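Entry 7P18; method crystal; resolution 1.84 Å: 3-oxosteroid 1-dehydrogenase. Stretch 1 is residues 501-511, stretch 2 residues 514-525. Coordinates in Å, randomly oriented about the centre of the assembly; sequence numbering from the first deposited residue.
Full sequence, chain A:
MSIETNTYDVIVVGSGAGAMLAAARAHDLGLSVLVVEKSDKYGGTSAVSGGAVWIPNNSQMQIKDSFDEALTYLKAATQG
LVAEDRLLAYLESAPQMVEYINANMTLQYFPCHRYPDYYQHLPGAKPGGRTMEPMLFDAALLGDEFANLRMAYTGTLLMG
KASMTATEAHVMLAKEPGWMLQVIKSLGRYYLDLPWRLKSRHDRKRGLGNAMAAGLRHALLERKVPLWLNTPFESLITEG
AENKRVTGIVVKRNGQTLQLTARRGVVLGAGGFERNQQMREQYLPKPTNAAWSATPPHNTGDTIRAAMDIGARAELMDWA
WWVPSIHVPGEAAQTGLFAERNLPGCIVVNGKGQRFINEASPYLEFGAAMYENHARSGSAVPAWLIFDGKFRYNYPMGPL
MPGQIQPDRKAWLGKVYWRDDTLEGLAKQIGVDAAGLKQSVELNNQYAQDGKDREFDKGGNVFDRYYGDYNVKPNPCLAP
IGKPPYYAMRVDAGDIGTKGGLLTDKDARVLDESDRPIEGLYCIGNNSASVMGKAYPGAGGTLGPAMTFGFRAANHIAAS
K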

ATOM      1  N   GLY A 501      -2.133  11.662 -10.525  1.00 22.22           N
ATOM      2  CA  GLY A 501      -3.477  12.172 -10.274  1.00 22.97           C
ATOM      3  C   GLY A 501      -3.509  13.672 -10.345  1.00 21.44           C
ATOM      4  O   GLY A 501      -2.602  14.271 -10.950  1.00 24.61           O
ATOM      5  N   LEU A 502      -4.523  14.240  -9.733  1.00 23.12           N
ATOM      6  CA  LEU A 502      -4.748  15.700  -9.752  1.00 23.83           C
ATOM      7  C   LEU A 502      -3.562  16.394  -9.079  1.00 21.71           C
ATOM      8  O   LEU A 502      -3.142  15.977  -8.001  1.00 21.35           O
ATOM      9  CB  LEU A 502      -6.056  16.005  -9.033  1.00 23.94           C
ATOM     10  CG  LEU A 502      -7.308  15.341  -9.596  1.00 25.10           C
ATOM     11  CD1 LEU A 502      -8.528  15.822  -8.860  1.00 23.85           C
ATOM     12  CD2 LEU A 502      -7.445  15.597 -11.084  1.00 24.63           C
ATOM     13  N   LEU A 503      -3.027  17.415  -9.736  1.00 21.66           N
ATOM     14  CA  LEU A 503      -1.929  18.232  -9.181  1.00 22.37           C
ATOM     15  C   LEU A 503      -2.504  19.071  -8.050  1.00 22.41           C
ATOM     16  O   LEU A 503      -3.598  19.682  -8.210  1.00 24.28           O
ATOM     17  CB  LEU A 503      -1.310  19.098 -10.277  1.00 23.82           C
ATOM     18  CG  LEU A 503      -0.142  19.954  -9.807  1.00 26.73           C
ATOM     19  CD1 LEU A 503       1.003  19.097  -9.310  1.00 29.88           C
ATOM     20  CD2 LEU A 503       0.299  20.881 -10.926  1.00 30.06           C
ATOM     21  N   THR A 504      -1.830  19.082  -6.913  1.00 21.68           N
ATOM     22  CA  THR A 504      -2.193  19.912  -5.762  1.00 21.16           C
ATOM     23  C   THR A 504      -1.001  20.773  -5.333  1.00 21.50           C
ATOM     24  O   THR A 504       0.158  20.481  -5.730  1.00 23.80           O
ATOM     25  CB  THR A 504      -2.671  19.064  -4.567  1.00 23.70           C
ATOM     26  OG1 THR A 504      -1.621  18.169  -4.142  1.00 21.30           O
ATOM     27  CG2 THR A 504      -3.910  18.284  -4.954  1.00 23.81           C
ATOM     28  N   ASP A 505      -1.292  21.734  -4.475  1.00 22.44           N
ATOM     29  CA  ASP A 505      -0.302  22.588  -3.783  1.00 25.19           C
ATOM     30  C   ASP A 505      -0.087  22.016  -2.387  1.00 24.87           C
ATOM     31  O   ASP A 505      -0.613  20.924  -2.066  1.00 23.37           O
ATOM     32  CB  ASP A 505      -0.712  24.063  -3.780  1.00 27.53           C
ATOM     33  CG  ASP A 505      -1.909  24.405  -2.915  1.00 26.11           C
ATOM     34  OD1 ASP A 505      -2.339  23.538  -2.108  1.00 23.38           O
ATOM     35  OD2 ASP A 505      -2.405  25.568  -3.028  1.00 28.61           O
ATOM     36  N   LYS A 506       0.676  22.749  -1.571  1.00 24.23           N
ATOM     37  CA  LYS A 506       1.120  22.319  -0.227  1.00 25.14           C
ATOM     38  C   LYS A 506      -0.054  22.158   0.732  1.00 21.27           C
ATOM     39  O   LYS A 506       0.121  21.525   1.762  1.00 23.91           O
ATOM     40  CB  LYS A 506       2.131  23.332   0.317  1.00 25.84           C
ATOM     41  CG  LYS A 506       1.532  24.698   0.594  1.00 30.72           C
ATOM     42  CD  LYS A 506       2.470  25.649   1.276  1.00 31.93           C
ATOM     43  CE  LYS A 506       1.807  26.992   1.474  1.00 33.64           C
ATOM     44  NZ  LYS A 506       2.838  27.966   1.862  1.00 44.60           N
ATOM     45  N   ASP A 507      -1.211  22.717   0.419  1.00 23.74           N
ATOM     46  CA  ASP A 507      -2.408  22.666   1.284  1.00 22.44           C
ATOM     47  C   ASP A 507      -3.482  21.762   0.654  1.00 22.26           C
ATOM     48  O   ASP A 507      -4.657  21.832   1.065  1.00 24.50           O
ATOM     49  CB  ASP A 507      -2.906  24.083   1.553  1.00 24.60           C
ATOM     50  CG  ASP A 507      -1.923  24.870   2.408  1.00 24.11           C
ATOM     51  OD1 ASP A 507      -1.545  24.350   3.460  1.00 25.40           O
ATOM     52  OD2 ASP A 507      -1.525  25.971   1.977  1.00 27.85           O
ATOM     53  N   ALA A 508      -3.081  20.941  -0.306  1.00 22.75           N
ATOM     54  CA  ALA A 508      -3.916  19.934  -1.008  1.00 21.94           C
ATOM     55  C   ALA A 508      -4.955  20.579  -1.918  1.00 24.38           C
ATOM     56  O   ALA A 508      -5.912  19.865  -2.345  1.00 23.95           O
ATOM     57  CB  ALA A 508      -4.556  19.034   0.009  1.00 22.81           C
ATOM     58  N   ARG A 509      -4.777  21.853  -2.286  1.00 23.46           N
ATOM     59  CA  ARG A 509      -5.719  22.515  -3.216  1.00 23.72           C
ATOM     60  C   ARG A 509      -5.461  21.991  -4.615  1.00 24.63           C
ATOM     61  O   ARG A 509      -4.286  21.912  -5.053  1.00 24.64           O
ATOM     62  CB  ARG A 509      -5.556  24.040  -3.156  1.00 27.01           C
ATOM     63  CG  ARG A 509      -6.027  24.597  -1.830  1.00 28.25           C
ATOM     64  CD  ARG A 509      -6.161  26.123  -1.864  1.00 30.69           C
ATOM     65  NE  ARG A 509      -4.862  26.744  -1.979  1.00 31.62           N
ATOM     66  CZ  ARG A 509      -4.650  28.053  -1.963  1.00 39.59           C
ATOM     67  NH1 ARG A 509      -5.671  28.893  -1.855  1.00 39.40           N
ATOM     68  NH2 ARG A 509      -3.415  28.514  -2.066  1.00 39.19           N
ATOM     69  N   VAL A 510      -6.524  21.637  -5.324  1.00 23.41           N
ATOM     70  CA  VAL A 510      -6.360  21.244  -6.735  1.00 24.13           C
ATOM     71  C   VAL A 510      -5.949  22.466  -7.566  1.00 25.20           C
ATOM     72  O   VAL A 510      -6.612  23.520  -7.470  1.00 25.32           O
ATOM     73  CB  VAL A 510      -7.614  20.537  -7.271  1.00 24.31           C
ATOM     74  CG1 VAL A 510      -7.484  20.229  -8.741  1.00 24.25           C
ATOM     75  CG2 VAL A 510      -7.895  19.281  -6.461  1.00 23.61           C
ATOM     76  N   LEU A 511      -4.969  22.291  -8.438  1.00 24.72           N
ATOM     77  CA  LEU A 511      -4.470  23.331  -9.369  1.00 23.44           C
ATOM     78  C   LEU A 511      -4.966  23.079 -10.793  1.00 25.76           C
ATOM     79  O   LEU A 511      -5.001  21.911 -11.251  1.00 25.41           O
ATOM     80  CB  LEU A 511      -2.937  23.337  -9.325  1.00 26.77           C
ATOM     81  CG  LEU A 511      -2.311  23.524  -7.934  1.00 25.36           C
ATOM     82  CD1 LEU A 511      -0.803  23.605  -7.988  1.00 27.55           C
ATOM     83  CD2 LEU A 511      -2.832  24.785  -7.253  1.00 26.44           C
ATOM     84  N   SER A 514      -2.928  26.416 -15.235  1.00 38.99           N
ATOM     85  CA  SER A 514      -2.167  27.665 -14.973  1.00 43.47           C
ATOM     86  C   SER A 514      -1.619  27.697 -13.550  1.00 41.01           C
ATOM     87  O   SER A 514      -1.161  28.760 -13.173  1.00 40.02           O
ATOM     88  CB  SER A 514      -3.013  28.882 -15.250  1.00 45.95           C
ATOM     89  OG  SER A 514      -3.417  28.879 -16.615  1.00 50.88           O
ATOM     90  N   ASP A 515      -1.632  26.576 -12.814  1.00 37.92           N
ATOM     91  CA  ASP A 515      -1.186  26.507 -11.393  1.00 39.37           C
ATOM     92  C   ASP A 515      -2.060  27.395 -10.500  1.00 32.45           C
ATOM     93  O   ASP A 515      -1.630  27.709  -9.393  1.00 34.88           O
ATOM     94  CB  ASP A 515       0.293  26.892 -11.223  1.00 47.19           C
ATOM     95  CG  ASP A 515       1.252  25.881 -11.836  1.00 57.54           C
ATOM     96  OD1 ASP A 515       1.173  24.673 -11.463  1.00 53.06           O
ATOM     97  OD2 ASP A 515       2.072  26.303 -12.687  1.00 65.78           O
ATOM     98  N   ARG A 516      -3.267  27.745 -10.926  1.00 34.78           N
ATOM     99  CA  ARG A 516      -4.225  28.501 -10.083  1.00 32.68           C
ATOM    100  C   ARG A 516      -5.089  27.517  -9.309  1.00 29.81           C
ATOM    101  O   ARG A 516      -5.684  26.622  -9.915  1.00 30.56           O
ATOM    102  CB  ARG A 516      -5.078  29.398 -10.980  1.00 39.40           C
ATOM    103  CG  ARG A 516      -6.035  30.284 -10.201  1.00 45.09           C
ATOM    104  CD  ARG A 516      -6.914  31.180 -11.068  1.00 50.58           C
ATOM    105  NE  ARG A 516      -7.836  31.963 -10.242  1.00 54.20           N
ATOM    106  CZ  ARG A 516      -9.008  31.521  -9.739  1.00 62.31           C
ATOM    107  NH1 ARG A 516      -9.448  30.291  -9.981  1.00 58.66           N
ATOM    108  NH2 ARG A 516      -9.748  32.325  -8.991  1.00 62.54           N
ATOM    109  N   PRO A 517      -5.202  27.641  -7.966  1.00 29.08           N
ATOM    110  CA  PRO A 517      -6.122  26.815  -7.198  1.00 29.98           C
ATOM    111  C   PRO A 517      -7.562  26.934  -7.702  1.00 34.76           C
ATOM    112  O   PRO A 517      -8.043  28.048  -7.975  1.00 30.01           O
ATOM    113  CB  PRO A 517      -6.044  27.322  -5.756  1.00 29.06           C
ATOM    114  CG  PRO A 517      -4.709  28.007  -5.710  1.00 31.56           C
ATOM    115  CD  PRO A 517      -4.451  28.554  -7.096  1.00 33.38           C
ATOM    116  N   ILE A 518      -8.224  25.783  -7.806  1.00 29.14           N
ATOM    117  CA  ILE A 518      -9.690  25.721  -7.986  1.00 29.37           C
ATOM    118  C   ILE A 518     -10.291  25.892  -6.603  1.00 28.24           C
ATOM    119  O   ILE A 518     -10.169  25.006  -5.760  1.00 28.82           O
ATOM    120  CB  ILE A 518     -10.133  24.436  -8.702  1.00 30.14           C
ATOM    121  CG1 ILE A 518      -9.438  24.307 -10.053  1.00 31.23           C
ATOM    122  CG2 ILE A 518     -11.641  24.409  -8.845  1.00 29.68           C
ATOM    123  CD1 ILE A 518      -9.721  23.003 -10.797  1.00 31.67           C
ATOM    124  N   GLU A 519     -10.819  27.087  -6.349  1.00 32.42           N
ATOM    125  CA  GLU A 519     -11.428  27.453  -5.053  1.00 31.72           C
ATOM    126  C   GLU A 519     -12.452  26.385  -4.688  1.00 26.03           C
ATOM    127  O   GLU A 519     -13.246  26.057  -5.573  1.00 28.44           O
ATOM    128  CB  GLU A 519     -12.168  28.794  -5.146  1.00 36.89           C
ATOM    129  CG  GLU A 519     -11.271  29.964  -5.473  1.00 45.82           C
ATOM    130  CD  GLU A 519     -10.232  30.251  -4.400  1.00 52.57           C
ATOM    131  OE1 GLU A 519     -10.573  30.095  -3.208  1.00 59.80           O
ATOM    132  OE2 GLU A 519      -9.084  30.625  -4.756  1.00 58.44           O
ATOM    133  N   GLY A 520     -12.418  25.930  -3.443  1.00 25.01           N
ATOM    134  CA  GLY A 520     -13.331  24.944  -2.840  1.00 28.86           C
ATOM    135  C   GLY A 520     -12.929  23.473  -3.044  1.00 27.34           C
ATOM    136  O   GLY A 520     -13.646  22.595  -2.521  1.00 30.61           O
ATOM    137  N   LEU A 521     -11.884  23.176  -3.815  1.00 24.85           N
ATOM    138  CA  LEU A 521     -11.552  21.769  -4.203  1.00 24.24           C
ATOM    139  C   LEU A 521     -10.165  21.375  -3.685  1.00 24.83           C
ATOM    140  O   LEU A 521      -9.164  22.033  -4.053  1.00 25.60           O
ATOM    141  CB  LEU A 521     -11.570  21.621  -5.710  1.00 24.11           C
ATOM    142  CG  LEU A 521     -11.540  20.179  -6.222  1.00 25.48           C
ATOM    143  CD1 LEU A 521     -12.773  19.440  -5.739  1.00 25.06           C
ATOM    144  CD2 LEU A 521     -11.425  20.144  -7.740  1.00 26.51           C
ATOM    145  N   TYR A 522     -10.149  20.308  -2.900  1.00 24.26           N
ATOM    146  CA  TYR A 522      -8.949  19.692  -2.318  1.00 24.69           C
ATOM    147  C   TYR A 522      -8.874  18.252  -2.828  1.00 27.69           C
ATOM    148  O   TYR A 522      -9.910  17.686  -3.214  1.00 25.43           O
ATOM    149  CB  TYR A 522      -9.017  19.745  -0.800  1.00 25.72           C
ATOM    150  CG  TYR A 522      -9.072  21.153  -0.256  1.00 26.82           C
ATOM    151  CD1 TYR A 522     -10.252  21.882  -0.262  1.00 27.36           C
ATOM    152  CD2 TYR A 522      -7.926  21.780   0.223  1.00 27.27           C
ATOM    153  CE1 TYR A 522     -10.298  23.202   0.192  1.00 31.20           C
ATOM    154  CE2 TYR A 522      -7.966  23.081   0.710  1.00 27.37           C
ATOM    155  CZ  TYR A 522      -9.157  23.794   0.710  1.00 31.16           C
ATOM    156  OH  TYR A 522      -9.181  25.078   1.209  1.00 29.78           O
ATOM    157  N   CYS A 523      -7.692  17.657  -2.761  1.00 24.15           N
ATOM    158  CA  CYS A 523      -7.485  16.285  -3.258  1.00 23.34           C
ATOM    159  C   CYS A 523      -6.293  15.669  -2.537  1.00 26.82           C
ATOM    160  O   CYS A 523      -5.245  16.343  -2.418  1.00 22.08           O
ATOM    161  CB  CYS A 523      -7.294  16.304  -4.756  1.00 23.18           C
ATOM    162  SG  CYS A 523      -7.119  14.652  -5.492  1.00 22.85           S
ATOM    163  N   ILE A 524      -6.467  14.435  -2.058  1.00 21.61           N
ATOM    164  CA  ILE A 524      -5.467  13.754  -1.202  1.00 20.97           C
ATOM    165  C   ILE A 524      -5.357  12.283  -1.634  1.00 22.96           C
ATOM    166  O   ILE A 524      -6.269  11.762  -2.284  1.00 22.89           O
ATOM    167  CB  ILE A 524      -5.856  13.901   0.274  1.00 21.60           C
ATOM    168  CG1 ILE A 524      -7.141  13.130   0.584  1.00 23.24           C
ATOM    169  CG2 ILE A 524      -5.974  15.366   0.685  1.00 21.80           C
ATOM    170  CD1 ILE A 524      -7.496  13.105   2.018  1.00 22.63           C
ATOM    171  N   GLY A 525      -4.311  11.608  -1.193  1.00 22.59           N
ATOM    172  CA  GLY A 525      -4.128  10.176  -1.452  1.00 21.67           C
ATOM    173  C   GLY A 525      -3.934   9.884  -2.919  1.00 22.06           C
ATOM    174  O   GLY A 525      -3.389  10.735  -3.659  1.00 20.68           O
TER
HETATM  175  O   HOH W   1      -2.620  16.840  -1.810  1.00 25.91           O
HETATM  176  O   HOH W   2      -8.303  28.497  -1.745  1.00 33.64           O

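What joins the backbones of the two stretches? Strand 509-511 meets two segments of the second stretch, one before and one after the corner at Glu519 and Gly520, and three hydrogen bonds make the seam. Cys523 N donates to Ala508 O (2.9 Å), Val510 N donates to Leu521 O (3.0 Å), and Ile518 N donates to Val510 O (2.8 Å). Val510 thus bonds through both its amide and its carbonyl, one to each side of the corner. Between the first two bonds lies the antiparallel non-hydrogen-bonded pair Arg509 with Tyr522, and just beyond the third lies a second such pair, Leu511 with Pro517; at both, the chains come close enough for CA-H...O contacts such as Tyr522 CA to Ala508 O at 3.0 Å and Pro517 CA to Val510 O at 3.3 Å. Proline suits its place because Pro517 needs no amide hydrogen in a pair of this kind. The corner itself is a type II turn from Ile518 to Leu521, closed by Leu521 N to Ile518 O at 3.2 Å, and Gly520 accepts the positive phi the turn requires.

Which bump fills the main hollow? Val510 points toward the second stretch and lodges its two methyls among Ile518, Leu521 and Cys523. Its CG2 lies 3.5 Å from Cys523 CB and 3.8 Å from Leu521 CG, while its CG1 is 4.1 Å from Ile518 CD1. A short, branched side chain fits well here, since it spreads over these neighbours without reaching far from the strand. Cys523 extends the packing, its SG resting 3.8 Å from Leu502 CD1. All five residues are buried, so the apolar surfaces meet away from solvent.

How does Arg509 fit a contact from which its CA-to-CB bond points away? Its long chain runs between an aromatic ring and a proline. Arg509 CG lies 3.5 Å from Tyr522 CE2, and farther out Pro517 CG sits over one face of the guanidinium, 3.7 Å from Arg509 CZ. Asp505 steadies the arrangement: Arg509 NE forms a salt bridge with Asp505 OD2 at 2.9 Å, and Asp505 OD1 accepts from Arg509 N at 3.0 Å. A water accepts from Arg509 NH1 at 2.7 Å and donates to Glu519 OE1 at 3.1 Å, linking the exposed glutamate to the arginine.

What closes the two ends of the contact? At one end, the methyl of Ala508 takes little room, and Ala508 CB packs 4.0 Å from Ile524 CG2; nearby, Asp507 O meets the edge of the Tyr522 ring, 3.4 Å from Tyr522 CD2. Thr504 uses both arms of its side chain: Thr504 CG2 approaches Cys523 O at 3.5 Å, and a water donates to Thr504 OG1 at 2.9 Å and to Cys523 O at 2.7 Å, filling the gap between them. At the other end, Leu511 and Pro517 share a face of the sheet, with Leu511 CD2 4.0 Å from Pro517 CG and 3.8 Å from Asp515 O.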